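Local coordinates for protein restriction endonuclease S subunits (Thermoanaerobacter tengcongensis, PDB 3OKG) that probably serves as the DNA-binding specificity subunit of a type I restriction-modification system, joining modification (M) polypeptides to form the methyltransferase, at residues I85-V90 with V105-D110; L36-R41 with F118-A123; C237-G242 with A314-R319. All blocks are in the same frame, centred on the assembly; numbering follows the deposited sequence.

In the fold
Interactions 1 and 2 lie in the first DNA specificity domain and touch: their centres are about 11 Å apart, and a salt bridge from D89 to R122 runs between them. Along the chain interaction 1 is nested inside the loop that interaction 2 closes; it lies in the loops bordering strands 90-93 and 102-104 of an antiparallel sheet whose strand 118-121 belongs to interaction 2. Interaction 3 follows within the second specificity domain, on the opposite side of the chain's centre and about 71 Å from interaction 1 between centres. The separation fits an elongated S subunit, in which long helices such as 174-216 and 365-388 hold apart two domains that probably each read part of the DNA site.

Interaction 1. Residues I85-V90 with V105-D110; sequences IRSGDV and VPPDLD. With SO4 (sulfate ion), chain H.
D110, its CG anti to its own backbone N (chi1 -167°), meets R86 and S87 with its two carboxylate oxygens. OD1 takes the backbone N of S87 through its anti lone pair at 2.7 Å, a nearly straight bond, while OD2 faces the edge of the R86 guanidinium in a weak salt bridge, 3.4 Å from NH1. The carboxylate and guanidinium planes are turned 45° apart. R86 NE and NH2 also make weak bonds to a sulfate ion, probably from the crystallisation liquor. An alanine in place of D110 would probably leave S87 N without this acceptor and R86 NH1 without its nearby negative charge. Farther along the turn, G88 N donates to V105 O at 2.8 Å, and V105 N returns a bond of equal length to D89 O. V105 points its side chain inward: CG1 meets CD1 of I85 at 3.9 Å, and CG2 rests on CB of D89. In the next shell, D89 OD2 accepts R86 N from above the carboxylate plane at 2.7 Å. These bonds hold a type II beta turn, R86 to D89, with G88 at a positive phi of 91°, joining strands 81-84 and 90-93 of the first specificity domain.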
loop_
_atom_site.group_PDB
_atom_site.type_symbol
_atom_site.label_atom_id
_atom_site.label_comp_id
_atom_site.label_asym_id
_atom_site.label_seq_id
_atom_site.Cartn_x
_atom_site.Cartn_y
_atom_site.Cartn_z
ATOM N N ILE A 85 4.114 26.223 24.275
ATOM C CA ILE A 85 4.544 24.845 24.478
ATOM C C ILE A 85 5.914 24.784 25.129
ATOM O O ILE A 85 6.738 25.706 24.998
ATOM C CB ILE A 85 4.543 24.032 23.178
ATOM C CG1 ILE A 85 5.408 24.718 22.103
ATOM C CG2 ILE A 85 3.112 23.888 22.689
ATOM C CD1 ILE A 85 5.440 23.987 20.732
ATOM N N ARG A 86 6.158 23.676 25.809
ATOM C CA ARG A 86 7.432 23.455 26.499
ATOM C C ARG A 86 8.012 22.110 26.093
ATOM O O ARG A 86 7.282 21.191 25.704
ATOM C CB ARG A 86 7.231 23.497 28.018
ATOM C CG ARG A 86 6.727 24.850 28.556
ATOM C CD ARG A 86 7.842 25.895 28.519
ATOM N NE ARG A 86 7.335 27.205 28.913
ATOM C CZ ARG A 86 7.998 28.349 28.763
ATOM N NH1 ARG A 86 9.212 28.359 28.220
ATOM N NH2 ARG A 86 7.439 29.489 29.156
ATOM N N SER A 87 9.336 21.998 26.165
ATOM C CA SER A 87 9.986 20.744 25.851
ATOM C C SER A 87 9.290 19.588 26.569
ATOM O O SER A 87 9.079 19.640 27.780
ATOM C CB SER A 87 11.449 20.799 26.334
ATOM O OG SER A 87 12.127 19.640 25.902
ATOM N N GLY A 88 8.969 18.531 25.836
ATOM C CA GLY A 88 8.355 17.377 26.463
ATOM C C GLY A 88 6.838 17.404 26.491
ATOM O O GLY A 88 6.215 16.407 26.879
ATOM N N ASP A 89 6.218 18.521 26.100
ATOM C CA ASP A 89 4.751 18.531 26.068
ATOM C C ASP A 89 4.314 17.542 24.989
ATOM O O ASP A 89 5.020 17.345 24.008
ATOM C CB ASP A 89 4.173 19.895 25.661
ATOM C CG ASP A 89 4.228 20.928 26.780
ATOM O OD1 ASP A 89 4.488 20.567 27.940
ATOM O OD2 ASP A 89 4.012 22.114 26.481
ATOM N N VAL A 90 3.132 16.963 25.154
ATOM C CA VAL A 90 2.474 16.279 24.064
ATOM C C VAL A 90 1.397 17.207 23.552
ATOM O O VAL A 90 0.623 17.754 24.342
ATOM C CB VAL A 90 1.866 14.941 24.553
ATOM C CG1 VAL A 90 1.001 14.298 23.446
ATOM C CG2 VAL A 90 2.995 13.988 25.000
ATOM N N VAL A 105 6.832 17.498 21.857
ATOM C CA VAL A 105 7.528 18.741 21.575
ATOM C C VAL A 105 9.012 18.572 21.931
ATOM O O VAL A 105 9.334 18.251 23.076
ATOM C CB VAL A 105 6.917 19.906 22.392
ATOM C CG1 VAL A 105 7.749 21.208 22.198
ATOM C CG2 VAL A 105 5.435 20.127 21.994
ATOM N N PRO A 106 9.900 18.754 20.957
ATOM C CA PRO A 106 11.343 18.605 21.195
ATOM C C PRO A 106 11.878 19.768 22.021
ATOM O O PRO A 106 11.139 20.730 22.231
ATOM C CB PRO A 106 11.931 18.645 19.784
ATOM C CG PRO A 106 10.959 19.450 18.998
ATOM C CD PRO A 106 9.605 19.126 19.563
ATOM N N PRO A 107 13.124 19.699 22.487
ATOM C CA PRO A 107 13.640 20.809 23.294
ATOM C C PRO A 107 13.862 22.090 22.486
ATOM O O PRO A 107 13.709 23.166 23.055
ATOM C CB PRO A 107 14.944 20.230 23.893
ATOM C CG PRO A 107 15.206 18.956 23.132
ATOM C CD PRO A 107 13.867 18.446 22.734
ATOM N N ASP A 108 14.176 21.980 21.196
ATOM C CA ASP A 108 14.405 23.151 20.356
ATOM C C ASP A 108 13.166 24.046 20.284
ATOM O O ASP A 108 13.266 25.231 20.009
ATOM C CB ASP A 108 14.881 22.735 18.946
ATOM C CG ASP A 108 14.574 21.258 18.621
ATOM O OD1 ASP A 108 14.957 20.337 19.417
ATOM O OD2 ASP A 108 13.966 21.022 17.546
ATOM N N LEU A 109 11.999 23.485 20.579
ATOM C CA LEU A 109 10.743 24.242 20.489
ATOM C C LEU A 109 10.223 24.739 21.854
ATOM O O LEU A 109 9.100 25.228 21.960
ATOM C CB LEU A 109 9.664 23.396 19.783
ATOM C CG LEU A 109 9.907 23.213 18.294
ATOM C CD1 LEU A 109 8.796 22.413 17.596
ATOM C CD2 LEU A 109 10.058 24.591 17.662
ATOM N N ASP A 110 11.037 24.622 22.892
ATOM C CA ASP A 110 10.643 25.125 24.203
ATOM C C ASP A 110 10.298 26.611 24.173
ATOM O O ASP A 110 11.062 27.428 23.655
ATOM C CB ASP A 110 11.751 24.884 25.241
ATOM C CG ASP A 110 11.257 25.094 26.665
ATOM O OD1 ASP A 110 10.509 24.242 27.184
ATOM O OD2 ASP A 110 11.596 26.129 27.270
HETATM S S SO4 H . 4.517 28.085 31.404
HETATM O O1 SO4 H . 4.783 29.268 32.223
HETATM O O2 SO4 H . 5.675 27.195 31.469
HETATM O O3 SO4 H . 3.329 27.392 31.917
HETATM O O4 SO4 H . 4.291 28.483 30.012
#

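Interaction 2. Residues L36-R41 with F118-A123; sequences LPTERR and FCVIRA. With SO4 (sulfate ion), chain H; SO4 (sulfate ion), chain G.
R122 reaches T38 with CG anti to its backbone N (chi1 -177°) and a bend at chi3 (-58°) that sets the position of NE. In T38, chi1 of 60° sets OG1 between the backbone N and the carbonyl carbon, leaving CG2 anti to the carbonyl carbon. This CG2 methyl sits over the centre of one face of the R122 guanidinium, 3.9 Å from CZ. The same methyl packs on CG1 of V120 at 3.8 Å, and so touches both the valine and the arginine. L36 and R122 cross at about a right angle, the leucine CD1 lying against the aliphatic CG of the arginine and the backbone O of A123. The one direct hydrogen bond between the segments is from L36 N to R122 O, 2.8 Å, in the carbonyl plane. Next to it a water bridges the backbones, donating to L36 O and V120 O and accepting from R122 N. The contact thus lays the loop 36-41 beside strand 118-121, an outer strand of the three-stranded antiparallel sheet in the first specificity domain. A second water links E39 N to R122 NH1, accepting from both at 2.8 Å, and donates to a sulfate ion. O3 of this sulfate lies at the guanidinium edge, in a weak bond of 3.1 Å from R122 NH1. The strongest polar partner of R122 is D89, whose OD2 forms a salt bridge with NH2; with carboxylate, water and sulfate about it, the guanidinium is probably restrained in its rotation. Farther along the loop, the extended R40 chain carries its guanidinium to another sulfate, where NH1 makes a weak bond of 3.4 Å to O1. Both ions probably come from the crystallisation liquor.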
loop_
_atom_site.group_PDB
_atom_site.type_symbol
_atom_site.label_atom_id
_atom_site.label_comp_id
_atom_site.label_asym_id
_atom_site.label_seq_id
_atom_site.Cartn_x
_atom_site.Cartn_y
_atom_site.Cartn_z
ATOM N N LEU A 36 0.181 19.004 34.126
ATOM C CA LEU A 36 0.357 20.289 34.793
ATOM C C LEU A 36 -0.405 21.395 34.067
ATOM O O LEU A 36 -0.738 21.260 32.889
ATOM C CB LEU A 36 1.849 20.654 34.826
ATOM C CG LEU A 36 2.822 19.666 35.491
ATOM C CD1 LEU A 36 4.270 20.132 35.275
ATOM C CD2 LEU A 36 2.514 19.525 36.974
ATOM N N PRO A 37 -0.625 22.529 34.747
ATOM C CA PRO A 37 -1.288 23.642 34.069
ATOM C C PRO A 37 -0.398 24.194 32.947
ATOM O O PRO A 37 0.828 24.031 32.959
ATOM C CB PRO A 37 -1.463 24.681 35.182
ATOM C CG PRO A 37 -1.272 23.931 36.460
ATOM C CD PRO A 37 -0.302 22.844 36.147
ATOM N N THR A 38 -1.040 24.823 31.973
ATOM C CA THR A 38 -0.388 25.338 30.787
ATOM C C THR A 38 -0.833 26.787 30.629
ATOM O O THR A 38 -1.826 27.204 31.246
ATOM C CB THR A 38 -0.764 24.484 29.539
ATOM O OG1 THR A 38 -2.191 24.514 29.347
ATOM C CG2 THR A 38 -0.302 23.022 29.755
ATOM N N GLU A 39 -0.108 27.551 29.816
ATOM C CA GLU A 39 -0.377 28.979 29.683
ATOM C C GLU A 39 -0.515 29.386 28.232
ATOM O O GLU A 39 -0.152 28.637 27.321
ATOM C CB GLU A 39 0.759 29.788 30.316
ATOM C CG GLU A 39 0.829 29.708 31.844
ATOM C CD GLU A 39 1.909 30.629 32.433
ATOM O OE1 GLU A 39 2.091 31.758 31.920
ATOM O OE2 GLU A 39 2.578 30.226 33.410
ATOM N N ARG A 40 -1.041 30.589 28.040
ATOM C CA ARG A 40 -1.181 31.181 26.737
ATOM C C ARG A 40 -0.347 32.457 26.647
ATOM O O ARG A 40 0.052 33.021 27.663
ATOM C CB ARG A 40 -2.632 31.530 26.491
ATOM C CG ARG A 40 -3.531 30.336 26.570
ATOM C CD ARG A 40 -4.783 30.621 25.817
ATOM N NE ARG A 40 -5.624 29.445 25.722
ATOM C CZ ARG A 40 -6.605 29.332 24.841
ATOM N NH1 ARG A 40 -6.828 30.320 23.983
ATOM N NH2 ARG A 40 -7.348 28.234 24.819
ATOM N N ARG A 41 -0.092 32.886 25.423
ATOM C CA ARG A 41 0.641 34.112 25.175
ATOM C C ARG A 41 0.208 34.658 23.820
ATOM O O ARG A 41 -0.084 33.889 22.897
ATOM C CB ARG A 41 2.144 33.855 25.201
ATOM C CG ARG A 41 2.976 35.118 25.403
ATOM C CD ARG A 41 4.307 35.031 24.703
ATOM N NE ARG A 41 5.039 33.823 25.050
ATOM C CZ ARG A 41 5.821 33.161 24.198
ATOM N NH1 ARG A 41 5.984 33.599 22.949
ATOM N NH2 ARG A 41 6.445 32.061 24.591
ATOM N N PHE A 118 -4.770 22.465 19.493
ATOM C CA PHE A 118 -4.162 21.350 20.231
ATOM C C PHE A 118 -4.464 21.409 21.699
ATOM O O PHE A 118 -4.339 22.458 22.348
ATOM C CB PHE A 118 -2.627 21.356 20.131
ATOM C CG PHE A 118 -2.079 21.098 18.746
ATOM C CD1 PHE A 118 -2.001 19.800 18.246
ATOM C CD2 PHE A 118 -1.563 22.141 17.978
ATOM C CE1 PHE A 118 -1.465 19.537 16.968
ATOM C CE2 PHE A 118 -1.008 21.892 16.698
ATOM C CZ PHE A 118 -0.950 20.586 16.195
ATOM N N CYS A 119 -4.782 20.254 22.261
ATOM C CA CYS A 119 -4.747 20.107 23.707
ATOM C C CYS A 119 -3.289 19.909 24.147
ATOM O O CYS A 119 -2.601 19.021 23.628
ATOM C CB CYS A 119 -5.574 18.877 24.112
ATOM S SG CYS A 119 -5.485 18.502 25.861
ATOM N N VAL A 120 -2.827 20.703 25.111
ATOM C CA VAL A 120 -1.404 20.637 25.527
ATOM C C VAL A 120 -1.300 19.786 26.800
ATOM O O VAL A 120 -1.868 20.115 27.816
ATOM C CB VAL A 120 -0.771 22.045 25.743
ATOM C CG1 VAL A 120 0.679 21.904 26.207
ATOM C CG2 VAL A 120 -0.765 22.863 24.419
ATOM N N ILE A 121 -0.600 18.668 26.694
ATOM C CA ILE A 121 -0.538 17.663 27.731
ATOM C C ILE A 121 0.884 17.670 28.283
ATOM O O ILE A 121 1.794 17.110 27.665
ATOM C CB ILE A 121 -0.870 16.275 27.106
ATOM C CG1 ILE A 121 -2.361 16.215 26.721
ATOM C CG2 ILE A 121 -0.460 15.143 28.030
ATOM C CD1 ILE A 121 -2.660 15.176 25.588
ATOM N N ARG A 122 1.055 18.316 29.440
ATOM C CA ARG A 122 2.350 18.540 30.064
ATOM C C ARG A 122 2.551 17.614 31.242
ATOM O O ARG A 122 1.872 17.764 32.268
ATOM C CB ARG A 122 2.442 19.999 30.529
ATOM C CG ARG A 122 3.799 20.395 31.154
ATOM C CD ARG A 122 3.953 21.925 31.179
ATOM N NE ARG A 122 3.844 22.457 29.811
ATOM C CZ ARG A 122 3.541 23.717 29.515
ATOM N NH1 ARG A 122 3.337 24.605 30.491
ATOM N NH2 ARG A 122 3.448 24.090 28.246
ATOM N N ALA A 123 3.475 16.658 31.110
ATOM C CA ALA A 123 3.592 15.607 32.113
ATOM C C ALA A 123 4.010 16.176 33.438
ATOM O O ALA A 123 4.948 16.966 33.501
ATOM C CB ALA A 123 4.615 14.562 31.687
HETATM S S SO4 H . 4.517 28.085 31.404
HETATM O O1 SO4 H . 4.783 29.268 32.223
HETATM O O2 SO4 H . 5.675 27.195 31.469
HETATM O O3 SO4 H . 3.329 27.392 31.917
HETATM O O4 SO4 H . 4.291 28.483 30.012
HETATM S S SO4 G . -9.978 28.740 22.503
HETATM O O1 SO4 G . -9.505 29.984 21.891
HETATM O O2 SO4 G . -8.850 27.974 23.025
HETATM O O3 SO4 G . -10.886 29.060 23.607
HETATM O O4 SO4 G . -10.650 27.914 21.496
HETATM O O HOH W 1 -1.284 19.681 30.642
HETATM O O HOH W 2 2.462 26.841 29.085
#

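Interaction 3. Residues C237-G242 with A314-R319; sequences CDIIMG and AALRPR
C237 pairs with P318 and D238 with R317 at one end of an antiparallel ladder that runs on to M241 with A314, strand 237-241 being the outer strand of a four-stranded sheet in the second specificity domain. Four backbone hydrogen bonds tie the ladder: D238 and R317 exchange two, each 2.8 Å between N and O, and I240 and A315 form the other hydrogen-bonded pair. Apolar contacts gather on the face of C237, I239 and L316. SG of C237, anti to its backbone N (chi1 -161°), touches CB of L316 at 3.5 Å, while the I239 and L316 side chains run alongside one another in the same direction, with I239 CG1 3.8 Å from L316 CD2. Helices 324-333 and 352-357 pack against this face. The other face carries D238, I240, A315 and R317, where CD1 of I240 lies 3.3 Å from A315 O; R317 forms a salt bridge to D288. A salt bridge also joins D238 to R319, just past strand 313-318, their side chains crossing at about a right angle with carboxylate and guanidinium planes 44° apart: OD1 of D238 receives weak bonds from R319 NE at 3.0 Å and NH2 at 3.3 Å.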
loop_
_atom_site.group_PDB
_atom_site.type_symbol
_atom_site.label_atom_id
_atom_site.label_comp_id
_atom_site.label_asym_id
_atom_site.label_seq_id
_atom_site.Cartn_x
_atom_site.Cartn_y
_atom_site.Cartn_z
ATOM N N CYS A 237 2.554 -23.398 -33.890
ATOM C CA CYS A 237 1.405 -22.710 -33.310
ATOM C C CYS A 237 0.355 -22.409 -34.382
ATOM O O CYS A 237 0.686 -21.900 -35.463
ATOM C CB CYS A 237 1.878 -21.411 -32.639
ATOM S SG CYS A 237 0.722 -20.714 -31.436
ATOM N N ASP A 238 -0.904 -22.747 -34.101
ATOM C CA ASP A 238 -2.004 -22.333 -34.974
ATOM C C ASP A 238 -2.351 -20.896 -34.626
ATOM O O ASP A 238 -2.497 -20.559 -33.445
ATOM C CB ASP A 238 -3.239 -23.207 -34.763
ATOM C CG ASP A 238 -2.993 -24.657 -35.111
ATOM O OD1 ASP A 238 -2.175 -24.918 -36.007
ATOM O OD2 ASP A 238 -3.616 -25.536 -34.485
ATOM N N ILE A 239 -2.464 -20.048 -35.643
ATOM C CA ILE A 239 -2.775 -18.643 -35.428
ATOM C C ILE A 239 -4.111 -18.304 -36.086
ATOM O O ILE A 239 -4.323 -18.580 -37.263
ATOM C CB ILE A 239 -1.679 -17.740 -35.986
ATOM C CG1 ILE A 239 -0.329 -18.091 -35.336
ATOM C CG2 ILE A 239 -2.005 -16.295 -35.740
ATOM C CD1 ILE A 239 0.786 -17.173 -35.751
ATOM N N ILE A 240 -4.989 -17.688 -35.312
ATOM C CA ILE A 240 -6.371 -17.405 -35.701
ATOM C C ILE A 240 -6.616 -15.905 -35.501
ATOM O O ILE A 240 -6.592 -15.434 -34.369
ATOM C CB ILE A 240 -7.324 -18.171 -34.753
ATOM C CG1 ILE A 240 -7.082 -19.684 -34.841
ATOM C CG2 ILE A 240 -8.782 -17.824 -35.018
ATOM C CD1 ILE A 240 -6.157 -20.241 -33.747
ATOM N N MET A 241 -6.815 -15.140 -36.574
ATOM C CA MET A 241 -7.102 -13.712 -36.411
ATOM C C MET A 241 -8.600 -13.538 -36.128
ATOM O O MET A 241 -9.431 -14.065 -36.856
ATOM C CB MET A 241 -6.737 -12.914 -37.662
ATOM C CG MET A 241 -5.284 -12.979 -38.105
ATOM S SD MET A 241 -4.129 -12.331 -36.887
ATOM C CE MET A 241 -3.836 -13.821 -35.963
ATOM N N GLY A 242 -8.949 -12.804 -35.078
ATOM C CA GLY A 242 -10.354 -12.659 -34.726
ATOM C C GLY A 242 -11.131 -11.828 -35.743
ATOM O O GLY A 242 -10.545 -11.029 -36.488
ATOM N N ALA A 314 -5.977 -11.925 -31.637
ATOM C CA ALA A 314 -5.649 -13.179 -32.304
ATOM C C ALA A 314 -5.607 -14.255 -31.210
ATOM O O ALA A 314 -5.341 -13.950 -30.054
ATOM C CB ALA A 314 -4.300 -13.067 -33.013
ATOM N N ALA A 315 -5.906 -15.502 -31.560
ATOM C CA ALA A 315 -5.688 -16.618 -30.643
ATOM C C ALA A 315 -4.553 -17.514 -31.167
ATOM O O ALA A 315 -4.476 -17.795 -32.369
ATOM C CB ALA A 315 -6.950 -17.416 -30.463
ATOM N N LEU A 316 -3.672 -17.945 -30.271
ATOM C CA LEU A 316 -2.517 -18.776 -30.633
ATOM C C LEU A 316 -2.664 -20.115 -29.959
ATOM O O LEU A 316 -2.767 -20.204 -28.723
ATOM C CB LEU A 316 -1.221 -18.115 -30.159
ATOM C CG LEU A 316 -1.168 -16.620 -30.462
ATOM C CD1 LEU A 316 -0.005 -15.968 -29.708
ATOM C CD2 LEU A 316 -1.036 -16.402 -31.950
ATOM N N ARG A 317 -2.718 -21.168 -30.756
ATOM C CA ARG A 317 -2.922 -22.485 -30.181
ATOM C C ARG A 317 -1.681 -23.307 -30.425
ATOM O O ARG A 317 -1.416 -23.703 -31.560
ATOM C CB ARG A 317 -4.130 -23.188 -30.780
ATOM C CG ARG A 317 -4.440 -24.500 -30.067
ATOM C CD ARG A 317 -5.743 -25.113 -30.544
ATOM N NE ARG A 317 -6.903 -24.285 -30.205
ATOM C CZ ARG A 317 -7.852 -23.922 -31.066
ATOM N NH1 ARG A 317 -7.802 -24.321 -32.333
ATOM N NH2 ARG A 317 -8.860 -23.169 -30.659
ATOM N N PRO A 318 -0.905 -23.538 -29.362
ATOM C CA PRO A 318 0.372 -24.250 -29.471
ATOM C C PRO A 318 0.165 -25.659 -30.013
ATOM O O PRO A 318 -0.781 -26.342 -29.637
ATOM C CB PRO A 318 0.856 -24.336 -28.030
ATOM C CG PRO A 318 0.178 -23.194 -27.322
ATOM C CD PRO A 318 -1.159 -23.035 -28.001
ATOM N N ARG A 319 1.054 -26.093 -30.893
ATOM C CA ARG A 319 1.043 -27.474 -31.346
ATOM C C ARG A 319 1.762 -28.299 -30.301
ATOM O O ARG A 319 2.188 -27.760 -29.277
ATOM C CB ARG A 319 1.680 -27.568 -32.740
ATOM C CG ARG A 319 0.863 -26.762 -33.745
ATOM C CD ARG A 319 1.239 -26.986 -35.200
ATOM N NE ARG A 319 0.700 -25.900 -36.022
ATOM C CZ ARG A 319 0.983 -25.703 -37.306
ATOM N NH1 ARG A 319 1.805 -26.526 -37.949
ATOM N NH2 ARG A 319 0.439 -24.674 -37.949
#